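Local coordinates for putative lipoprotein YcdA (Bacillus subtilis subsp. subtilis str. 168, PDB 4R4G) that is of unknown function but is predicted to be a membrane-anchored lipoprotein that joins an N-terminal Ig-like domain to an NTF2-like C-terminal domain, at residues K142-D145 / S146-A149; A152-V156 / L157-K161; K174-I177 / V178-N182; V272-A275 / L276-P280; A317-V320 / E321-K325. All blocks are in the same frame, centred on the assembly; numbering follows the deposited sequence.

Interaction 1: K142-D145 / S146-A149; sequences KLQD and SAKA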
loop_
_atom_site.group_PDB
_atom_site.type_symbol
_atom_site.label_atom_id
_atom_site.label_comp_id
_atom_site.label_asym_id
_atom_site.label_seq_id
_atom_site.Cartn_x
_atom_site.Cartn_y
_atom_site.Cartn_z
ATOM N N LYS A 142 -11.114 1.766 -1.892
ATOM C CA LYS A 142 -10.649 0.769 -0.918
ATOM C C LYS A 142 -9.225 0.260 -1.222
ATOM O O LYS A 142 -8.628 -0.446 -0.398
ATOM C CB LYS A 142 -11.616 -0.437 -0.906
ATOM C CG LYS A 142 -12.521 -0.507 0.304
ATOM C CD LYS A 142 -12.625 -1.936 0.844
ATOM C CE LYS A 142 -13.407 -2.027 2.144
ATOM N NZ LYS A 142 -12.648 -1.501 3.325
ATOM N N LEU A 143 -8.705 0.589 -2.406
ATOM C CA LEU A 143 -7.416 0.090 -2.878
ATOM C C LEU A 143 -6.251 0.688 -2.102
ATOM O O LEU A 143 -5.286 -0.023 -1.809
ATOM C CB LEU A 143 -7.237 0.303 -4.409
ATOM C CG LEU A 143 -8.183 -0.514 -5.339
ATOM C CD1 LEU A 143 -7.971 -0.163 -6.802
ATOM C CD2 LEU A 143 -8.020 -2.017 -5.135
ATOM N N GLN A 144 -6.361 1.960 -1.724
ATOM C CA GLN A 144 -5.301 2.624 -0.979
ATOM C C GLN A 144 -5.504 2.562 0.564
ATOM O O GLN A 144 -4.719 3.164 1.298
ATOM C CB GLN A 144 -5.137 4.052 -1.475
ATOM C CG GLN A 144 -4.733 4.102 -2.946
ATOM C CD GLN A 144 -3.345 3.600 -3.188
ATOM O OE1 GLN A 144 -2.437 3.826 -2.383
ATOM N NE2 GLN A 144 -3.151 2.914 -4.309
ATOM N N ASP A 145 -6.467 1.746 1.054
ATOM C CA ASP A 145 -6.707 1.535 2.489
ATOM C C ASP A 145 -5.431 1.149 3.265
ATOM O O ASP A 145 -5.243 1.635 4.392
ATOM C CB ASP A 145 -7.773 0.451 2.723
ATOM C CG ASP A 145 -9.219 0.925 2.672
ATOM O OD1 ASP A 145 -9.460 2.102 2.245
ATOM O OD2 ASP A 145 -10.116 0.122 3.031
ATOM N N SER A 146 -4.569 0.272 2.674
ATOM C CA SER A 146 -3.334 -0.176 3.313
ATOM C C SER A 146 -2.344 0.962 3.466
ATOM O O SER A 146 -1.619 0.988 4.469
ATOM C CB SER A 146 -2.692 -1.336 2.559
ATOM O OG SER A 146 -2.660 -1.117 1.163
ATOM N N ALA A 147 -2.306 1.897 2.478
ATOM C CA ALA A 147 -1.408 3.056 2.505
ATOM C C ALA A 147 -1.884 4.026 3.582
ATOM O O ALA A 147 -1.060 4.569 4.324
ATOM C CB ALA A 147 -1.347 3.730 1.145
ATOM N N LYS A 148 -3.221 4.185 3.721
ATOM C CA LYS A 148 -3.844 5.021 4.751
ATOM C C LYS A 148 -3.373 4.477 6.111
ATOM O O LYS A 148 -2.774 5.223 6.894
ATOM C CB LYS A 148 -5.392 5.060 4.600
ATOM C CG LYS A 148 -5.889 5.798 3.321
ATOM C CD LYS A 148 -7.437 5.880 3.200
ATOM C CE LYS A 148 -7.943 6.210 1.796
ATOM N NZ LYS A 148 -8.400 4.993 1.023
ATOM N N ALA A 149 -3.513 3.157 6.321
ATOM C CA ALA A 149 -3.031 2.466 7.511
ATOM C C ALA A 149 -1.506 2.646 7.712
ATOM O O ALA A 149 -1.113 3.004 8.820
ATOM C CB ALA A 149 -3.384 0.999 7.442
#

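Interaction 2: A152-V156 / L157-K161; sequences AYVDV and LLFGK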
loop_
_atom_site.group_PDB
_atom_site.type_symbol
_atom_site.label_atom_id
_atom_site.label_comp_id
_atom_site.label_asym_id
_atom_site.label_seq_id
_atom_site.Cartn_x
_atom_site.Cartn_y
_atom_site.Cartn_z
ATOM N N ALA A 152 -0.873 6.069 9.046
ATOM C CA ALA A 152 -1.326 6.160 10.451
ATOM C C ALA A 152 -0.242 5.651 11.406
ATOM O O ALA A 152 -0.022 6.252 12.454
ATOM C CB ALA A 152 -2.609 5.368 10.652
ATOM N N TYR A 153 0.455 4.557 11.022
ATOM C CA TYR A 153 1.567 3.976 11.759
ATOM C C TYR A 153 2.685 4.992 11.857
ATOM O O TYR A 153 3.210 5.198 12.940
ATOM C CB TYR A 153 2.073 2.695 11.072
ATOM C CG TYR A 153 1.460 1.415 11.594
ATOM C CD1 TYR A 153 2.008 0.751 12.686
ATOM C CD2 TYR A 153 0.353 0.844 10.971
ATOM C CE1 TYR A 153 1.469 -0.447 13.148
ATOM C CE2 TYR A 153 -0.197 -0.354 11.427
ATOM C CZ TYR A 153 0.360 -0.991 12.521
ATOM O OH TYR A 153 -0.189 -2.160 12.984
ATOM N N VAL A 154 3.014 5.667 10.743
ATOM C CA VAL A 154 4.058 6.698 10.665
ATOM C C VAL A 154 3.669 7.878 11.580
ATOM O O VAL A 154 4.496 8.340 12.375
ATOM C CB VAL A 154 4.340 7.127 9.192
ATOM C CG1 VAL A 154 5.223 8.372 9.120
ATOM C CG2 VAL A 154 4.997 5.993 8.426
ATOM N N ASP A 155 2.404 8.296 11.524
ATOM C CA ASP A 155 1.886 9.392 12.341
ATOM C C ASP A 155 2.113 9.153 13.842
ATOM O O ASP A 155 2.754 9.979 14.507
ATOM C CB ASP A 155 0.387 9.590 12.061
ATOM C CG ASP A 155 0.039 10.523 10.917
ATOM O OD1 ASP A 155 0.943 10.856 10.115
ATOM O OD2 ASP A 155 -1.127 10.937 10.835
ATOM N N VAL A 156 1.637 8.002 14.360
ATOM C CA VAL A 156 1.729 7.680 15.784
ATOM C C VAL A 156 3.155 7.321 16.216
ATOM O O VAL A 156 3.565 7.773 17.286
ATOM C CB VAL A 156 0.717 6.597 16.246
ATOM C CG1 VAL A 156 -0.710 7.007 15.912
ATOM C CG2 VAL A 156 1.031 5.225 15.667
ATOM N N LEU A 157 3.896 6.525 15.421
ATOM C CA LEU A 157 5.234 6.074 15.788
ATOM C C LEU A 157 6.329 7.042 15.511
ATOM O O LEU A 157 7.210 7.185 16.350
ATOM C CB LEU A 157 5.626 4.789 15.066
ATOM C CG LEU A 157 4.839 3.526 15.308
ATOM C CD1 LEU A 157 5.391 2.439 14.448
ATOM C CD2 LEU A 157 4.869 3.122 16.763
ATOM N N LEU A 158 6.384 7.596 14.295
ATOM C CA LEU A 158 7.511 8.434 13.899
ATOM C C LEU A 158 7.276 9.912 14.120
ATOM O O LEU A 158 8.213 10.615 14.491
ATOM C CB LEU A 158 7.852 8.164 12.426
ATOM C CG LEU A 158 8.448 6.779 12.171
ATOM C CD1 LEU A 158 8.233 6.358 10.796
ATOM C CD2 LEU A 158 9.925 6.738 12.491
ATOM N N PHE A 159 6.051 10.387 13.900
ATOM C CA PHE A 159 5.752 11.805 14.027
ATOM C C PHE A 159 5.245 12.192 15.398
ATOM O O PHE A 159 5.156 13.382 15.688
ATOM C CB PHE A 159 4.726 12.229 12.963
ATOM C CG PHE A 159 5.181 12.126 11.522
ATOM C CD1 PHE A 159 6.525 11.965 11.205
ATOM C CD2 PHE A 159 4.263 12.189 10.482
ATOM C CE1 PHE A 159 6.939 11.883 9.877
ATOM C CE2 PHE A 159 4.677 12.087 9.158
ATOM C CZ PHE A 159 6.012 11.937 8.865
ATOM N N GLY A 160 4.897 11.211 16.224
ATOM C CA GLY A 160 4.326 11.453 17.547
ATOM C C GLY A 160 2.952 12.102 17.469
ATOM O O GLY A 160 2.415 12.544 18.479
ATOM N N LYS A 161 2.372 12.161 16.265
ATOM C CA LYS A 161 1.079 12.761 15.980
ATOM C C LYS A 161 -0.050 11.913 16.559
ATOM O O LYS A 161 0.095 10.698 16.722
ATOM C CB LYS A 161 0.915 12.906 14.449
ATOM C CG LYS A 161 0.029 14.064 13.987
ATOM C CD LYS A 161 0.073 14.238 12.460
ATOM C CE LYS A 161 -1.081 15.060 11.916
ATOM N NZ LYS A 161 -1.290 14.850 10.452
#

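Interaction 3: K174-I177 / V178-N182; sequences KNEI and VNDFN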
loop_
_atom_site.group_PDB
_atom_site.type_symbol
_atom_site.label_atom_id
_atom_site.label_comp_id
_atom_site.label_asym_id
_atom_site.label_seq_id
_atom_site.Cartn_x
_atom_site.Cartn_y
_atom_site.Cartn_z
ATOM N N LYS A 174 -2.400 1.880 19.902
ATOM C CA LYS A 174 -1.310 2.840 19.786
ATOM C C LYS A 174 -0.414 2.845 21.005
ATOM O O LYS A 174 0.791 2.691 20.839
ATOM C CB LYS A 174 -1.762 4.278 19.415
ATOM C CG LYS A 174 -2.775 4.991 20.314
ATOM C CD LYS A 174 -3.329 6.277 19.638
ATOM C CE LYS A 174 -2.518 7.541 19.891
ATOM N NZ LYS A 174 -3.119 8.741 19.234
ATOM N N ASN A 175 -0.981 2.930 22.211
ATOM C CA ASN A 175 -0.208 3.027 23.452
ATOM C C ASN A 175 0.848 1.925 23.563
ATOM O O ASN A 175 2.008 2.245 23.784
ATOM C CB ASN A 175 -1.125 3.040 24.665
ATOM C CG ASN A 175 -2.246 4.034 24.511
ATOM O OD1 ASN A 175 -2.058 5.238 24.719
ATOM N ND2 ASN A 175 -3.404 3.563 24.026
ATOM N N GLU A 176 0.482 0.670 23.311
ATOM C CA GLU A 176 1.406 -0.461 23.386
ATOM C C GLU A 176 2.481 -0.434 22.290
ATOM O O GLU A 176 3.654 -0.609 22.614
ATOM C CB GLU A 176 0.633 -1.786 23.313
ATOM C CG GLU A 176 1.337 -2.963 23.961
ATOM C CD GLU A 176 0.446 -4.169 24.170
ATOM O OE1 GLU A 176 0.154 -4.874 23.173
ATOM O OE2 GLU A 176 0.030 -4.399 25.329
ATOM N N ILE A 177 2.089 -0.229 21.009
ATOM C CA ILE A 177 3.015 -0.241 19.871
ATOM C C ILE A 177 4.001 0.931 19.948
ATOM O O ILE A 177 5.171 0.731 19.629
ATOM C CB ILE A 177 2.280 -0.333 18.502
ATOM C CG1 ILE A 177 3.252 -0.681 17.364
ATOM C CG2 ILE A 177 1.430 0.897 18.165
ATOM C CD1 ILE A 177 2.643 -1.513 16.315
ATOM N N VAL A 178 3.551 2.105 20.432
ATOM C CA VAL A 178 4.360 3.313 20.586
ATOM C C VAL A 178 5.377 3.133 21.732
ATOM O O VAL A 178 6.559 3.446 21.553
ATOM C CB VAL A 178 3.464 4.559 20.810
ATOM C CG1 VAL A 178 4.275 5.763 21.284
ATOM C CG2 VAL A 178 2.680 4.901 19.558
ATOM N N ASN A 179 4.918 2.651 22.905
ATOM C CA ASN A 179 5.785 2.427 24.058
ATOM C C ASN A 179 6.866 1.414 23.725
ATOM O O ASN A 179 8.036 1.634 24.056
ATOM C CB ASN A 179 4.977 1.986 25.278
ATOM C CG ASN A 179 4.376 3.145 26.034
ATOM O OD1 ASN A 179 3.587 3.941 25.502
ATOM N ND2 ASN A 179 4.752 3.277 27.293
ATOM N N ASP A 180 6.490 0.337 23.019
ATOM C CA ASP A 180 7.448 -0.676 22.587
ATOM C C ASP A 180 8.468 -0.063 21.634
ATOM O O ASP A 180 9.668 -0.295 21.808
ATOM C CB ASP A 180 6.740 -1.874 21.932
ATOM C CG ASP A 180 5.978 -2.797 22.877
ATOM O OD1 ASP A 180 6.118 -2.636 24.130
ATOM O OD2 ASP A 180 5.250 -3.682 22.375
ATOM N N PHE A 181 7.992 0.775 20.674
ATOM C CA PHE A 181 8.833 1.460 19.689
ATOM C C PHE A 181 9.805 2.390 20.379
ATOM O O PHE A 181 10.995 2.292 20.120
ATOM C CB PHE A 181 7.991 2.226 18.643
ATOM C CG PHE A 181 8.808 3.024 17.641
ATOM C CD1 PHE A 181 9.318 2.422 16.494
ATOM C CD2 PHE A 181 9.067 4.381 17.850
ATOM C CE1 PHE A 181 10.087 3.156 15.584
ATOM C CE2 PHE A 181 9.834 5.111 16.941
ATOM C CZ PHE A 181 10.333 4.497 15.813
ATOM N N ASN A 182 9.307 3.276 21.255
ATOM C CA ASN A 182 10.111 4.219 22.026
ATOM C C ASN A 182 11.160 3.524 22.887
ATOM O O ASN A 182 12.269 4.031 23.009
ATOM C CB ASN A 182 9.210 5.083 22.896
ATOM C CG ASN A 182 8.369 6.037 22.087
ATOM O OD1 ASN A 182 8.561 6.206 20.887
ATOM N ND2 ASN A 182 7.404 6.671 22.712
#

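Interaction 4: V272-A275 / L276-P280; sequences VKYA and LQVYP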
loop_
_atom_site.group_PDB
_atom_site.type_symbol
_atom_site.label_atom_id
_atom_site.label_comp_id
_atom_site.label_asym_id
_atom_site.label_seq_id
_atom_site.Cartn_x
_atom_site.Cartn_y
_atom_site.Cartn_z
ATOM N N VAL A 272 28.752 15.142 28.459
ATOM C CA VAL A 272 27.939 14.103 27.809
ATOM C C VAL A 272 26.461 14.408 28.068
ATOM O O VAL A 272 25.679 14.446 27.122
ATOM C CB VAL A 272 28.336 12.664 28.253
ATOM C CG1 VAL A 272 27.187 11.667 28.063
ATOM C CG2 VAL A 272 29.571 12.191 27.501
ATOM N N LYS A 273 26.100 14.668 29.337
ATOM C CA LYS A 273 24.734 14.984 29.745
ATOM C C LYS A 273 24.224 16.232 29.013
ATOM O O LYS A 273 23.104 16.203 28.498
ATOM C CB LYS A 273 24.631 15.123 31.275
ATOM C CG LYS A 273 24.377 13.757 31.930
ATOM C CD LYS A 273 24.871 13.629 33.369
ATOM C CE LYS A 273 24.624 12.231 33.895
ATOM N NZ LYS A 273 24.758 12.154 35.373
ATOM N N TYR A 274 25.074 17.270 28.867
ATOM C CA TYR A 274 24.717 18.491 28.150
ATOM C C TYR A 274 24.496 18.198 26.664
ATOM O O TYR A 274 23.578 18.764 26.062
ATOM C CB TYR A 274 25.789 19.573 28.339
ATOM C CG TYR A 274 25.533 20.836 27.543
ATOM C CD1 TYR A 274 24.587 21.771 27.962
ATOM C CD2 TYR A 274 26.240 21.104 26.375
ATOM C CE1 TYR A 274 24.344 22.935 27.228
ATOM C CE2 TYR A 274 26.007 22.263 25.636
ATOM C CZ TYR A 274 25.073 23.187 26.076
ATOM O OH TYR A 274 24.846 24.328 25.338
ATOM N N ALA A 275 25.336 17.327 26.068
ATOM C CA ALA A 275 25.210 16.968 24.662
ATOM C C ALA A 275 23.849 16.307 24.415
ATOM O O ALA A 275 23.177 16.657 23.457
ATOM C CB ALA A 275 26.341 16.046 24.252
ATOM N N LEU A 276 23.406 15.426 25.330
ATOM C CA LEU A 276 22.125 14.730 25.226
ATOM C C LEU A 276 20.939 15.701 25.401
ATOM O O LEU A 276 19.810 15.383 24.988
ATOM C CB LEU A 276 22.056 13.591 26.271
ATOM C CG LEU A 276 23.089 12.458 26.135
ATOM C CD1 LEU A 276 23.203 11.686 27.401
ATOM C CD2 LEU A 276 22.779 11.526 24.969
ATOM N N GLN A 277 21.205 16.867 26.024
ATOM C CA GLN A 277 20.222 17.916 26.260
ATOM C C GLN A 277 20.022 18.794 25.017
ATOM O O GLN A 277 18.878 19.143 24.714
ATOM C CB GLN A 277 20.634 18.802 27.444
ATOM C CG GLN A 277 20.423 18.188 28.820
ATOM C CD GLN A 277 21.119 18.975 29.916
ATOM O OE1 GLN A 277 21.219 20.218 29.881
ATOM N NE2 GLN A 277 21.609 18.259 30.927
ATOM N N VAL A 278 21.125 19.206 24.338
ATOM C CA VAL A 278 21.034 20.066 23.152
ATOM C C VAL A 278 20.536 19.285 21.934
ATOM O O VAL A 278 19.897 19.897 21.074
ATOM C CB VAL A 278 22.332 20.838 22.803
ATOM C CG1 VAL A 278 22.604 21.949 23.807
ATOM C CG2 VAL A 278 23.537 19.913 22.661
ATOM N N TYR A 279 20.830 17.950 21.862
ATOM C CA TYR A 279 20.466 17.033 20.765
ATOM C C TYR A 279 19.019 17.298 20.267
ATOM O O TYR A 279 18.873 17.619 19.084
ATOM C CB TYR A 279 20.650 15.545 21.161
ATOM C CG TYR A 279 20.534 14.577 19.998
ATOM C CD1 TYR A 279 19.321 14.386 19.337
ATOM C CD2 TYR A 279 21.627 13.832 19.575
ATOM C CE1 TYR A 279 19.217 13.519 18.246
ATOM C CE2 TYR A 279 21.536 12.967 18.479
ATOM C CZ TYR A 279 20.323 12.794 17.834
ATOM O OH TYR A 279 20.230 11.935 16.763
ATOM N N PRO A 280 17.964 17.231 21.134
ATOM C CA PRO A 280 16.598 17.509 20.649
ATOM C C PRO A 280 16.421 18.878 19.984
ATOM O O PRO A 280 15.788 18.989 18.932
ATOM C CB PRO A 280 15.753 17.456 21.933
ATOM C CG PRO A 280 16.529 16.636 22.881
ATOM C CD PRO A 280 17.955 16.873 22.573
#

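Interaction 5: A317-V320 / E321-K325; sequences AELV and EAFIK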
loop_
_atom_site.group_PDB
_atom_site.type_symbol
_atom_site.label_atom_id
_atom_site.label_comp_id
_atom_site.label_asym_id
_atom_site.label_seq_id
_atom_site.Cartn_x
_atom_site.Cartn_y
_atom_site.Cartn_z
ATOM N N ALA A 317 11.843 -1.747 9.605
ATOM C CA ALA A 317 13.058 -1.103 10.093
ATOM C C ALA A 317 13.603 -0.154 9.053
ATOM O O ALA A 317 13.940 0.978 9.377
ATOM C CB ALA A 317 14.101 -2.148 10.441
ATOM N N GLU A 318 13.646 -0.608 7.791
ATOM C CA GLU A 318 14.108 0.135 6.623
ATOM C C GLU A 318 13.276 1.369 6.401
ATOM O O GLU A 318 13.802 2.368 5.922
ATOM C CB GLU A 318 14.011 -0.753 5.393
ATOM C CG GLU A 318 15.329 -0.951 4.677
ATOM C CD GLU A 318 15.335 -2.180 3.794
ATOM O OE1 GLU A 318 14.469 -2.270 2.892
ATOM O OE2 GLU A 318 16.187 -3.068 4.031
ATOM N N LEU A 319 11.972 1.294 6.715
ATOM C CA LEU A 319 11.057 2.416 6.578
ATOM C C LEU A 319 11.438 3.483 7.623
ATOM O O LEU A 319 11.648 4.653 7.268
ATOM C CB LEU A 319 9.609 1.931 6.739
ATOM C CG LEU A 319 8.517 2.996 6.914
ATOM C CD1 LEU A 319 8.292 3.801 5.620
ATOM C CD2 LEU A 319 7.229 2.365 7.445
ATOM N N VAL A 320 11.605 3.051 8.890
ATOM C CA VAL A 320 11.990 3.915 10.006
ATOM C C VAL A 320 13.361 4.556 9.718
ATOM O O VAL A 320 13.483 5.769 9.862
ATOM C CB VAL A 320 11.968 3.128 11.338
ATOM C CG1 VAL A 320 12.432 3.986 12.503
ATOM C CG2 VAL A 320 10.576 2.571 11.618
ATOM N N GLU A 321 14.350 3.770 9.233
ATOM C CA GLU A 321 15.707 4.249 8.913
ATOM C C GLU A 321 15.714 5.268 7.782
ATOM O O GLU A 321 16.640 6.071 7.694
ATOM C CB GLU A 321 16.634 3.080 8.525
ATOM C CG GLU A 321 17.136 2.243 9.693
ATOM C CD GLU A 321 17.818 0.926 9.349
ATOM O OE1 GLU A 321 17.690 0.454 8.194
ATOM O OE2 GLU A 321 18.455 0.344 10.260
ATOM N N ALA A 322 14.709 5.212 6.894
ATOM C CA ALA A 322 14.595 6.088 5.721
ATOM C C ALA A 322 14.233 7.539 6.070
ATOM O O ALA A 322 14.314 8.398 5.187
ATOM C CB ALA A 322 13.552 5.529 4.759
ATOM N N PHE A 323 13.825 7.810 7.328
ATOM C CA PHE A 323 13.374 9.133 7.755
ATOM C C PHE A 323 14.499 10.082 8.146
ATOM O O PHE A 323 14.261 11.287 8.220
ATOM C CB PHE A 323 12.361 8.998 8.889
ATOM C CG PHE A 323 10.974 8.714 8.355
ATOM C CD1 PHE A 323 10.562 7.410 8.101
ATOM C CD2 PHE A 323 10.105 9.755 8.036
ATOM C CE1 PHE A 323 9.307 7.153 7.557
ATOM C CE2 PHE A 323 8.847 9.491 7.503
ATOM C CZ PHE A 323 8.449 8.191 7.293
ATOM N N ILE A 324 15.715 9.565 8.366
ATOM C CA ILE A 324 16.871 10.368 8.743
ATOM C C ILE A 324 18.056 9.997 7.863
ATOM O O ILE A 324 18.515 8.853 7.876
ATOM C CB ILE A 324 17.219 10.242 10.258
ATOM C CG1 ILE A 324 16.082 10.782 11.157
ATOM C CG2 ILE A 324 18.565 10.938 10.584
ATOM C CD1 ILE A 324 16.178 10.394 12.641
ATOM N N LYS A 325 18.541 10.991 7.106
ATOM C CA LYS A 325 19.716 10.921 6.234
ATOM C C LYS A 325 20.899 11.445 7.017
ATOM O O LYS A 325 20.772 12.461 7.694
ATOM C CB LYS A 325 19.492 11.745 4.940
ATOM C CG LYS A 325 20.638 11.675 3.916
ATOM C CD LYS A 325 20.201 12.178 2.537
ATOM C CE LYS A 325 21.344 12.512 1.607
ATOM N NZ LYS A 325 20.873 13.265 0.408
#

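Interaction 1: K142-D145 / S146-A149
Gln144 O accepts the amide N of Lys148 at 3.0 Å, and Asp145 O takes that of Ala149, so that helix 145-157 starts with Gln144 in the N-cap position. A weak extra bond runs from Ala147 N to the same Gln144 O. Over this first turn lies a salt-bridge network of Lys142, Asp145 and Lys148, in which a single carboxylate serves two lysines. Asp145 carries its CG beside its own backbone N (chi1 -85°), and from there each carboxylate oxygen faces a different ammonium group. Lys142 NZ meets Asp145 OD2 nearly end-on to the C-O bond, 3.0 Å away. The partner across the turn is looser: Lys148 stays extended to CE, then bends at chi4 (99°) to bring NZ back towards OD1. A carboxylate at the start of a helix may also interact favourably with the helix dipole, though the two lysines would offset part of its charge. On another side of the turn, Thr226 of strand 221-230 receives the polar groups, its N bonded to Gln144 OE1 and its OG1 to Ser146 OG, which moors the helix start to the sheet of the C-terminal domain. The weak salt bridge from Lys148 NZ to Asp145 OD1 measures 3.3 Å.

Interaction 2: A152-V156 / L157-K161
Leu157 continues the regular helix, its N bonded to Tyr153 O, and its side chain lies alongside that of Tyr153 and points the same way; CD1 of Leu157 comes to the edge of the tyrosine ring, 4.2 Å from Tyr153 CD1. Leu158 keeps the i+4 pattern. Leu158 N binds Val154 O at 2.8 Å, and its CD1 rests against both methyl groups of Val154. Phe159 N then goes to the same Val154 O, at 3.0 Å, in the plane of the carbonyl, so this oxygen is gripped by an i+4 and an i+5 donor at once, the second bond being of the pi (i+5) kind. The ring of Phe159 has CG1 of Val154 over one face, a CH-pi contact with 3.8 Å from CG1 to the ring centroid and 18° off the normal. That methyl is there because CG1 stands anti to the nitrogen of its own residue (chi1 169°). Gly160 is the first residue to leave helical angles, with a phi of +66°. The chain returns at Lys161, whose N reaches back to Asp155 O at 2.8 Å from above the carbonyl plane. Fully extended, the lysine runs beside Asp155, and Lys161 NZ makes a long salt bridge of 3.9 Å with Asp155 OD2. This helix end lies among helices 165-170 and 174-192 and strand 221-230: Tyr153 meets Phe166 of helix 165-170 edge to face, Leu157 packs on helix 174-192, and Val154 and Phe159 lean on Ile222 of strand 221-230.

Interaction 3: K174-I177 / V178-N182
Asp180 turns the face of its carboxylate to the carbonyl oxygen of Glu176, which sits over Asp180 CG at 3.2 Å, with OD1 and OD2 both about 3.5 Å from it. As two acceptors, carboxylate and carbonyl share no hydrogen bond there; what holds the turn is the main-chain bond from Asp180 N to Glu176 O. A second flat group, the ring of Phe181, starts close to Ile177, with Phe181 CB 3.3 Å from Ile177 O, but the anti placement of CG against the backbone N (chi1 177°) carries the ring away from the first turn. At its edge, in the ring plane, lies OD1 of Asn182, which itself accepts a hydrogen bond from Lys213. The segments form the opening turns of helix 174-192, an amphipathic helix: Ile177, Val178 and Phe181 look into the domain, whereas Asn175, Glu176, Asn179 and Asp180 belong to the solvent side. Regular i to i+4 bonds tie the turns, among them Val178 N to Lys174 O at 2.9 Å. CG2 of Val178 lies beside the same Lys174 O, and the CG2 methyl groups of Ile177 and Val178 stand 4.4 Å apart. On the polar side, OE1 of Glu176 and OD2 of Asp180 are 5.3 Å apart, near enough that their like charges may repel slightly, though water can screen them. Lys174 directs its ammonium group to a salt bridge with Asp162, and its backbone N donates to Glu167. Ile177 and Phe181 both pack on Met311.

Interaction 4: V272-A275 / L276-P280
Tyr274 and Val278 form the tight side of this contact, a CH-pi pair one turn apart on helix 268-283, which is kinked at Pro280. CG1 of Val278 stands over one face of the Tyr274 ring, 4.0 Å from the centroid and 29° off the normal, and its closest ring atom is CZ at 3.6 Å. With CG of Tyr274 trans to its own nitrogen (chi1 176°), the ring lies where the Val278 methyl can cover it; the same ring also stacks with that of Tyr259. A second apolar pair, Val272 and Leu276, lies side by side, CG1 to CD1 at 4.0 Å, and Leu276 continues onto Ile208 of helix 203-219. The solvent side is looser. Exposed Gln277 reaches back past Tyr274 at about a right angle, its amide plane 72° from the ring plane, and Gln277 OE1 comes no nearer than 4.2 Å to Tyr274 CD1. Here the N-H of Gln277 is shared, with weak bonds to both Lys273 O and Tyr274 O. Lys273 sends its ammonium group to a salt bridge with Glu269. Pro280 has no N-H to offer the preceding turn, and just before it Tyr279 N still binds Ala275 O at 3.1 Å.

Interaction 5: A317-V320 / E321-K325
Phe323 lays the edge of its ring against the last turn of helix 314-321, where CD1 lies 3.1 Å from Leu319 O, near the ring plane, and CE1 touches CD1 of Leu319 at 4.0 Å. The two side chains run side by side and point the same way. CG of Phe323 stands beside its own backbone N (chi1 -82°), which keeps the ring against the helix end, beside Leu319. Val320 O also lies at the edge in the ring plane, and this oxygen accepts Phe323 N at 3.3 Å; the bond is straight at the hydrogen, but the donor stands 53° above the carbonyl plane. Before it, the helix is already giving way: Ala322 N makes two weak bonds, to Glu318 O and to Leu319 O, whereas Glu321 N still holds Ala317 O firmly at 2.8 Å. The extended chain of Glu321 lies along the outer side of that turn, with CG 3.5 Å from Ala317 O. Glu321 OE1 is 5.7 Å from Glu318 OE2, so the like charges are near without touching. Ala322 and Phe323 are the central residues of a type I turn from Glu321 to Ile324. From the turn onward the backbone joins the sheet: Phe323 and Lys325 both bond to Val243, Lys325 also to Ala245. The arrangement is a helix that passes through one tight turn into a short strand, here strand 324-325 parallel to 233-244, in the mixed sheet of a domain consistent with an NTF2-like fold.

All five contacts are local, made between neighbouring turns, so none closes a long loop; they follow one another along the chain without nesting or crossing. Interaction 1 opens helix 145-157 and interaction 2 ends it, their centres about 16 Å apart. Interaction 3 begins helix 174-192, which packs directly on that helix end. Interaction 4 stands apart at the far end of the C-terminal domain, with centres about 24 Å from interactions 2 and 3. Near the C terminus, interaction 5 brings the chain back to interaction 2, where Leu158 and Phe323 meet, and to Phe181 of interaction 3. Helix 203-219 packs against parts of interactions 3, 4 and 5, joining the remote helices to the sheet.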